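Monosaccharide-transporting ATPase (Actinobacillus succinogenes, PDB 5DTE) probably serves as the sugar-binding component of an ABC transporter, and binds beta-D-allopyranose in the crystal. Local coordinates at residues K34-E39 / S43-A48; E71-L76 / I88-N93; G47-A52 / I57-Q62. All coordinates share one frame; numbering follows the deposited sequence.

In the fold
The three contacts belong to the domain built on the parallel sheet of strands 58-63, 28-33, 87-90, 112-115, 132-135 and 295-297. Interactions 1 and 3, whose centres lie about 11 Å apart, share Gly47 and Ala48 and so occupy consecutive parts of helix 39-54, interaction 1 nearer the sugar. Interaction 2, centred about 15 Å from interaction 1, adjoins it where Lys34 N is 3.3 Å from Thr91 OG1, a probable hydrogen bond. Interactions 2 and 3 meet by packing, with Leu76 CD2 3.4 Å from Gln62 OE1. Lys34 and Asn38 of interaction 1 line the allose pocket, whereas the side chain of Thr91 stays about 7 Å from the sugar.

Interaction 1. Residues K34-E39 / S43-A48; sequences KTLSNE and SMRQGA. With ALL (beta-D-allopyranose), chain E.
Arg45 and Leu36 meet where the loop after strand 28-33 folds back beside the helix it leads into. The arginine can be traced outward from its CB, which packs against Leu36 CD2 at 3.9 Å. Past CG the chain bends at chi2 (-134°). Beyond the bend, NE forms a salt bridge with Glu49 OE2, one turn further along the helix. NH2 reaches Leu36 CD1 at 3.5 Å, the methyl lying at the guanidinium edge, near its plane, and not over a face. The leucine thus spans the arginine from CB to tip with its two methyls, and the two side chains cross at about a right angle.

A second link is made by the backbone: Ser43 N donates to Glu39 O at 2.9 Å with an N-H...O angle of 139°, an i to i+4 bond of the first helical turn. Asn38 occupies the N-cap, and its OD1 receives a weak hydrogen bond from Tyr40 N. Upstream, Thr35 OG1 accepts from Ser37 N at 3.1 Å, which defines an ST turn.

This loop also faces the sugar. Lys34, extended beyond CG, brings NZ to 3.1 Å from allose O1 in a hydrogen bond, and Asn38 directs ND2 toward O4. Asp250, Arg174, Glu67 and Asp116 supply further hydrogen bonds to the ligand, so the loop supplies one part of the allose pocket of this periplasmic binding protein.

Within the fold, Leu36 and Arg45 lie against strand 58-63 through Val63 and Val61 respectively, while Ser43 and Met44 face helix 272-287 at Pro272.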
# COMPACT_ATOMS: atom_id res chain seq x y z
N LYS A 34 3.98 -7.45 -7.62
CA LYS A 34 5.09 -6.59 -7.97
C LYS A 34 6.32 -6.88 -7.11
O LYS A 34 7.46 -6.60 -7.52
CB LYS A 34 4.68 -5.12 -7.86
CG LYS A 34 4.22 -4.63 -6.50
CD LYS A 34 3.45 -3.31 -6.64
CE LYS A 34 3.52 -2.48 -5.36
NZ LYS A 34 2.82 -1.17 -5.48
N THR A 35 6.10 -7.45 -5.93
CA THR A 35 7.21 -7.83 -5.05
C THR A 35 6.75 -8.75 -3.92
O THR A 35 5.56 -8.91 -3.67
CB THR A 35 7.90 -6.56 -4.44
OG1 THR A 35 9.14 -6.93 -3.83
CG2 THR A 35 6.99 -5.88 -3.41
N LEU A 36 7.71 -9.39 -3.27
CA LEU A 36 7.47 -10.15 -2.05
C LEU A 36 8.52 -9.77 -1.01
O LEU A 36 8.48 -10.27 0.13
CB LEU A 36 7.52 -11.65 -2.32
CG LEU A 36 6.25 -12.41 -2.69
CD1 LEU A 36 6.58 -13.88 -2.80
CD2 LEU A 36 5.13 -12.18 -1.67
N SER A 37 9.45 -8.90 -1.41
CA SER A 37 10.50 -8.35 -0.54
C SER A 37 9.91 -7.59 0.64
O SER A 37 10.49 -7.56 1.72
CB SER A 37 11.43 -7.43 -1.34
OG SER A 37 12.07 -8.11 -2.40
N ASN A 38 8.76 -6.96 0.42
CA ASN A 38 8.02 -6.27 1.47
C ASN A 38 7.34 -7.27 2.41
O ASN A 38 6.90 -8.33 1.98
CB ASN A 38 6.98 -5.32 0.87
CG ASN A 38 6.52 -4.24 1.84
OD1 ASN A 38 6.76 -4.33 3.06
ND2 ASN A 38 5.87 -3.21 1.32
N GLU A 39 7.26 -6.94 3.69
CA GLU A 39 6.57 -7.82 4.63
C GLU A 39 5.06 -7.76 4.38
O GLU A 39 4.36 -8.77 4.49
CB GLU A 39 6.90 -7.43 6.07
CG GLU A 39 5.93 -7.94 7.13
CD GLU A 39 5.88 -9.45 7.23
OE1 GLU A 39 6.94 -10.09 7.09
OE2 GLU A 39 4.77 -9.99 7.46
N SER A 43 2.47 -10.87 3.75
CA SER A 43 1.28 -11.00 4.58
C SER A 43 0.04 -11.25 3.74
O SER A 43 -0.86 -12.00 4.12
CB SER A 43 1.10 -9.74 5.42
OG SER A 43 -0.23 -9.62 5.87
N MET A 44 0.01 -10.59 2.59
CA MET A 44 -1.12 -10.68 1.69
C MET A 44 -1.06 -11.99 0.93
O MET A 44 -2.09 -12.62 0.67
CB MET A 44 -1.11 -9.49 0.72
CG MET A 44 -1.90 -9.71 -0.55
SD MET A 44 -1.93 -8.24 -1.59
CE MET A 44 -2.63 -7.03 -0.45
N ARG A 45 0.16 -12.41 0.58
CA ARG A 45 0.31 -13.66 -0.13
C ARG A 45 -0.14 -14.80 0.78
O ARG A 45 -0.76 -15.75 0.32
CB ARG A 45 1.76 -13.88 -0.58
CG ARG A 45 1.91 -15.23 -1.28
CD ARG A 45 3.12 -16.04 -0.82
NE ARG A 45 3.15 -17.35 -1.48
CZ ARG A 45 3.85 -17.64 -2.57
NH1 ARG A 45 3.79 -18.86 -3.09
NH2 ARG A 45 4.62 -16.73 -3.13
N GLN A 46 0.18 -14.71 2.07
CA GLN A 46 -0.20 -15.75 3.03
C GLN A 46 -1.70 -15.82 3.21
O GLN A 46 -2.27 -16.91 3.21
CB GLN A 46 0.47 -15.51 4.37
CG GLN A 46 0.11 -16.54 5.40
CD GLN A 46 0.82 -16.30 6.72
OE1 GLN A 46 0.77 -15.20 7.28
NE2 GLN A 46 1.51 -17.33 7.22
N GLY A 47 -2.35 -14.67 3.39
CA GLY A 47 -3.80 -14.61 3.42
C GLY A 47 -4.43 -15.10 2.13
O GLY A 47 -5.52 -15.67 2.14
N ALA A 48 -3.73 -14.89 1.02
CA ALA A 48 -4.20 -15.35 -0.29
C ALA A 48 -4.27 -16.86 -0.34
O ALA A 48 -5.18 -17.42 -0.95
CB ALA A 48 -3.29 -14.83 -1.42
C1 ALL E . 1.86 0.00 -1.89
C2 ALL E . 1.05 -0.85 -0.92
C3 ALL E . 1.78 -1.11 0.35
C4 ALL E . 3.20 -1.53 0.13
C5 ALL E . 3.88 -0.45 -0.70
C6 ALL E . 5.36 -0.64 -0.83
O1 ALL E . 1.28 0.03 -3.13
O2 ALL E . -0.16 -0.14 -0.61
O3 ALL E . 1.79 0.13 1.13
O4 ALL E . 3.86 -1.69 1.39
O5 ALL E . 3.26 -0.48 -2.02
O6 ALL E . 5.61 -1.73 -1.70

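Interaction 2. Residues E71-L76 / I88-N93; sequences EQLVGL and IIVTPN
Leu73 points from helix 70-82 toward Asn93, just past strand 87-90, in the beta-alpha-beta connection that joins strand 58-63 to strand 87-90 across the intervening strand 28-33. The two side chains pass each other at a slant, and the amide nitrogen is the part of the asparagine that comes closest: ND2 is 3.5 Å from Leu73 CD2 and 3.6 Å from Leu73 CB, so it lies alongside the leucine from its base to one methyl. These are packing contacts, since the leucine offers carbon alone.

With CG anti to the backbone N (chi1 -169°), Leu73 extends from the helix and sends CD2 into the bend between strand and loop. There the methyl also approaches Val90 CG2, a looser apolar contact at 4.5 Å, which joins the helix to the C-terminal part of strand 87-90. Phe98 covers both Leu73 and Asn93 from a following loop, and Val77, the next turn of the helix, packs on Val90.

Thr91 also contacts the sugar-binding loop. Its carbonyl oxygen lies beside the leucine methyl: Thr91 O is 3.6 Å from Leu73 CD2.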
# COMPACT_ATOMS: atom_id res chain seq x y z
N GLU A 71 7.60 -3.80 -17.19
CA GLU A 71 7.53 -4.65 -18.38
C GLU A 71 7.41 -6.11 -18.03
O GLU A 71 6.57 -6.82 -18.58
CB GLU A 71 8.78 -4.46 -19.26
CG GLU A 71 8.77 -3.20 -20.10
CD GLU A 71 9.03 -1.92 -19.29
OE1 GLU A 71 9.32 -2.03 -18.08
OE2 GLU A 71 8.97 -0.82 -19.88
N GLN A 72 8.27 -6.55 -17.12
CA GLN A 72 8.34 -7.94 -16.70
C GLN A 72 7.03 -8.43 -16.08
O GLN A 72 6.65 -9.60 -16.26
CB GLN A 72 9.48 -8.12 -15.70
CG GLN A 72 9.50 -9.47 -15.02
CD GLN A 72 10.56 -9.51 -13.96
OE1 GLN A 72 10.66 -10.47 -13.19
NE2 GLN A 72 11.37 -8.45 -13.90
N LEU A 73 6.33 -7.54 -15.37
CA LEU A 73 5.06 -7.90 -14.75
C LEU A 73 3.96 -8.09 -15.79
O LEU A 73 3.17 -9.04 -15.69
CB LEU A 73 4.64 -6.84 -13.74
CG LEU A 73 3.45 -7.31 -12.89
CD1 LEU A 73 3.58 -8.79 -12.48
CD2 LEU A 73 3.26 -6.43 -11.66
N VAL A 74 3.90 -7.18 -16.76
CA VAL A 74 3.05 -7.34 -17.92
C VAL A 74 3.41 -8.64 -18.60
O VAL A 74 2.54 -9.40 -19.02
CB VAL A 74 3.22 -6.19 -18.92
CG1 VAL A 74 2.34 -6.43 -20.13
CG2 VAL A 74 2.93 -4.84 -18.27
N GLY A 75 4.70 -8.89 -18.71
CA GLY A 75 5.19 -10.15 -19.21
C GLY A 75 4.44 -11.28 -18.54
O GLY A 75 3.89 -12.13 -19.21
N LEU A 76 4.37 -11.23 -17.22
CA LEU A 76 3.71 -12.27 -16.43
C LEU A 76 2.20 -12.38 -16.66
O LEU A 76 1.66 -13.50 -16.71
CB LEU A 76 3.97 -12.01 -14.94
CG LEU A 76 5.44 -12.04 -14.56
CD1 LEU A 76 5.59 -11.67 -13.09
CD2 LEU A 76 6.03 -13.41 -14.87
N ILE A 88 -7.20 -14.02 -13.15
CA ILE A 88 -5.97 -13.36 -12.73
C ILE A 88 -6.22 -12.21 -11.72
O ILE A 88 -7.08 -11.35 -11.91
CB ILE A 88 -5.20 -12.79 -13.93
CG1 ILE A 88 -5.21 -13.77 -15.09
CG2 ILE A 88 -3.78 -12.46 -13.54
CD1 ILE A 88 -4.68 -13.18 -16.35
N ILE A 89 -5.46 -12.23 -10.63
CA ILE A 89 -5.40 -11.13 -9.70
C ILE A 89 -4.03 -10.49 -9.83
O ILE A 89 -3.01 -11.14 -9.57
CB ILE A 89 -5.64 -11.59 -8.26
CG1 ILE A 89 -6.99 -12.28 -8.15
CG2 ILE A 89 -5.51 -10.42 -7.28
CD1 ILE A 89 -7.16 -13.15 -6.92
N VAL A 90 -3.98 -9.23 -10.24
CA VAL A 90 -2.71 -8.57 -10.40
C VAL A 90 -2.67 -7.26 -9.61
O VAL A 90 -3.67 -6.53 -9.50
CB VAL A 90 -2.39 -8.31 -11.90
CG1 VAL A 90 -3.24 -7.18 -12.46
CG2 VAL A 90 -0.94 -7.99 -12.07
N THR A 91 -1.50 -7.00 -9.02
CA THR A 91 -1.17 -5.75 -8.33
C THR A 91 -0.23 -4.97 -9.24
O THR A 91 0.98 -5.17 -9.19
CB THR A 91 -0.47 -6.01 -7.01
OG1 THR A 91 0.84 -6.51 -7.27
CG2 THR A 91 -1.24 -7.04 -6.20
N PRO A 92 -0.80 -4.10 -10.10
CA PRO A 92 -0.06 -3.39 -11.14
C PRO A 92 1.17 -2.62 -10.67
O PRO A 92 1.41 -2.48 -9.48
CB PRO A 92 -1.10 -2.44 -11.71
CG PRO A 92 -2.35 -3.19 -11.57
CD PRO A 92 -2.25 -3.88 -10.24
N ASN A 93 1.91 -2.12 -11.65
CA ASN A 93 3.27 -1.65 -11.53
C ASN A 93 3.37 -0.29 -12.17
O ASN A 93 4.44 0.31 -12.26
CB ASN A 93 4.22 -2.62 -12.24
CG ASN A 93 5.29 -3.15 -11.33
OD1 ASN A 93 5.49 -2.62 -10.24
ND2 ASN A 93 5.99 -4.19 -11.78

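Interaction 3. Residues G47-A52 / I57-Q62; sequences GAEETA and IDLIVQ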
# COMPACT_ATOMS: atom_id res chain seq x y z
N GLY A 47 -2.35 -14.67 3.39
CA GLY A 47 -3.80 -14.61 3.42
C GLY A 47 -4.43 -15.10 2.13
O GLY A 47 -5.52 -15.67 2.14
N ALA A 48 -3.73 -14.89 1.02
CA ALA A 48 -4.20 -15.35 -0.29
C ALA A 48 -4.27 -16.86 -0.34
O ALA A 48 -5.18 -17.42 -0.95
CB ALA A 48 -3.29 -14.83 -1.42
N GLU A 49 -3.31 -17.51 0.29
CA GLU A 49 -3.21 -18.96 0.24
C GLU A 49 -4.17 -19.63 1.22
O GLU A 49 -4.68 -20.73 0.96
CB GLU A 49 -1.77 -19.39 0.49
CG GLU A 49 -0.87 -19.04 -0.68
CD GLU A 49 0.58 -19.43 -0.46
OE1 GLU A 49 0.91 -19.96 0.63
OE2 GLU A 49 1.40 -19.19 -1.38
N GLU A 50 -4.45 -18.96 2.33
CA GLU A 50 -5.50 -19.38 3.24
C GLU A 50 -6.89 -19.32 2.60
O GLU A 50 -7.70 -20.21 2.80
CB GLU A 50 -5.47 -18.53 4.49
CG GLU A 50 -4.20 -18.67 5.29
CD GLU A 50 -4.02 -17.52 6.27
OE1 GLU A 50 -4.84 -16.57 6.25
OE2 GLU A 50 -3.04 -17.55 7.06
N THR A 51 -7.16 -18.27 1.84
CA THR A 51 -8.44 -18.15 1.13
C THR A 51 -8.51 -19.17 -0.01
O THR A 51 -9.57 -19.71 -0.32
CB THR A 51 -8.64 -16.69 0.59
OG1 THR A 51 -8.99 -15.82 1.67
CG2 THR A 51 -9.72 -16.61 -0.49
N ALA A 52 -7.36 -19.46 -0.62
CA ALA A 52 -7.30 -20.43 -1.71
C ALA A 52 -7.68 -21.81 -1.19
O ALA A 52 -8.59 -22.44 -1.70
CB ALA A 52 -5.90 -20.44 -2.37
N ILE A 57 -9.32 -23.56 -4.39
CA ILE A 57 -8.74 -22.93 -5.58
C ILE A 57 -7.28 -23.35 -5.76
O ILE A 57 -6.52 -23.38 -4.79
CB ILE A 57 -8.84 -21.37 -5.48
CG1 ILE A 57 -10.26 -20.91 -5.77
CG2 ILE A 57 -7.90 -20.67 -6.45
CD1 ILE A 57 -10.73 -21.34 -7.11
N ASP A 58 -6.89 -23.68 -6.99
CA ASP A 58 -5.47 -23.88 -7.31
C ASP A 58 -4.83 -22.52 -7.58
O ASP A 58 -5.18 -21.87 -8.55
CB ASP A 58 -5.29 -24.82 -8.53
CG ASP A 58 -5.24 -26.31 -8.13
OD1 ASP A 58 -5.09 -26.63 -6.92
OD2 ASP A 58 -5.34 -27.17 -9.04
N LEU A 59 -3.91 -22.11 -6.71
CA LEU A 59 -3.37 -20.74 -6.74
C LEU A 59 -1.91 -20.60 -7.23
O LEU A 59 -1.00 -21.23 -6.69
CB LEU A 59 -3.47 -20.11 -5.35
CG LEU A 59 -2.99 -18.67 -5.34
CD1 LEU A 59 -4.07 -17.79 -5.96
CD2 LEU A 59 -2.63 -18.23 -3.94
N ILE A 60 -1.71 -19.75 -8.23
CA ILE A 60 -0.42 -19.64 -8.90
C ILE A 60 0.25 -18.29 -8.68
O ILE A 60 -0.09 -17.32 -9.35
CB ILE A 60 -0.55 -19.84 -10.42
CG1 ILE A 60 -1.56 -20.95 -10.73
CG2 ILE A 60 0.80 -20.13 -11.03
CD1 ILE A 60 -1.49 -21.42 -12.17
N VAL A 61 1.21 -18.25 -7.77
CA VAL A 61 1.92 -17.00 -7.45
C VAL A 61 3.19 -16.80 -8.27
O VAL A 61 4.07 -17.66 -8.30
CB VAL A 61 2.29 -16.93 -5.95
CG1 VAL A 61 3.11 -15.70 -5.69
CG2 VAL A 61 1.03 -16.96 -5.10
N GLN A 62 3.27 -15.66 -8.94
CA GLN A 62 4.49 -15.27 -9.65
C GLN A 62 4.81 -13.85 -9.28
O GLN A 62 3.94 -12.99 -9.28
CB GLN A 62 4.34 -15.40 -11.17
CG GLN A 62 3.78 -16.72 -11.65
CD GLN A 62 4.35 -17.12 -13.00
OE1 GLN A 62 5.27 -16.49 -13.50
NE2 GLN A 62 3.81 -18.19 -13.58
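Ile57 N donates to Ala52 O at 3.0 Å with an almost straight N-H...O angle of 178°. The bond ties helix 39-54 to the start of the next strand in the beta-alpha-beta unit of strand 28-33, helix 39-54 and strand 58-63, part of the periplasmic binding protein fold. The local geometry shows the reversal of direction: the axes of helix segment 47-52 and strand 58-62 approach to 8.8 Å and run nearly antiparallel, at 160°.

Next to this bond, alanines present a small apolar face to the strand. Ala52 CB meets Leu59 CB at 3.9 Å, and Ile57 CB lies 4.4 Å from the same methyl. Leu59 is the side chain that spans the interface. A chi1 of -177° sets its branch beside its own carbonyl carbon and carries it past Ala52 toward the preceding helical turn. There CD2 sits 4.3 Å from Ala48 CB and also approaches Ala48 O, a carbonyl already engaged by Ala52 N within the helix.

Glu49 closes this apolar patch at its partly exposed margin, crossing Leu59 at about a right angle. Glu49 CG packs on Leu59, and OE2 comes within 4.4 Å of Val61 CG2 while held in a salt bridge by Arg45 NE, one turn earlier in the helix. Beyond these two segments, Ala48 also touches Leu31 of strand 28-33 and Val276 of helix 272-287, and Ile57 touches Leu284 of that helix. At the glutamate margin, the closest side-chain approach is that of Glu49 CG to Leu59 CD2, 3.8 Å.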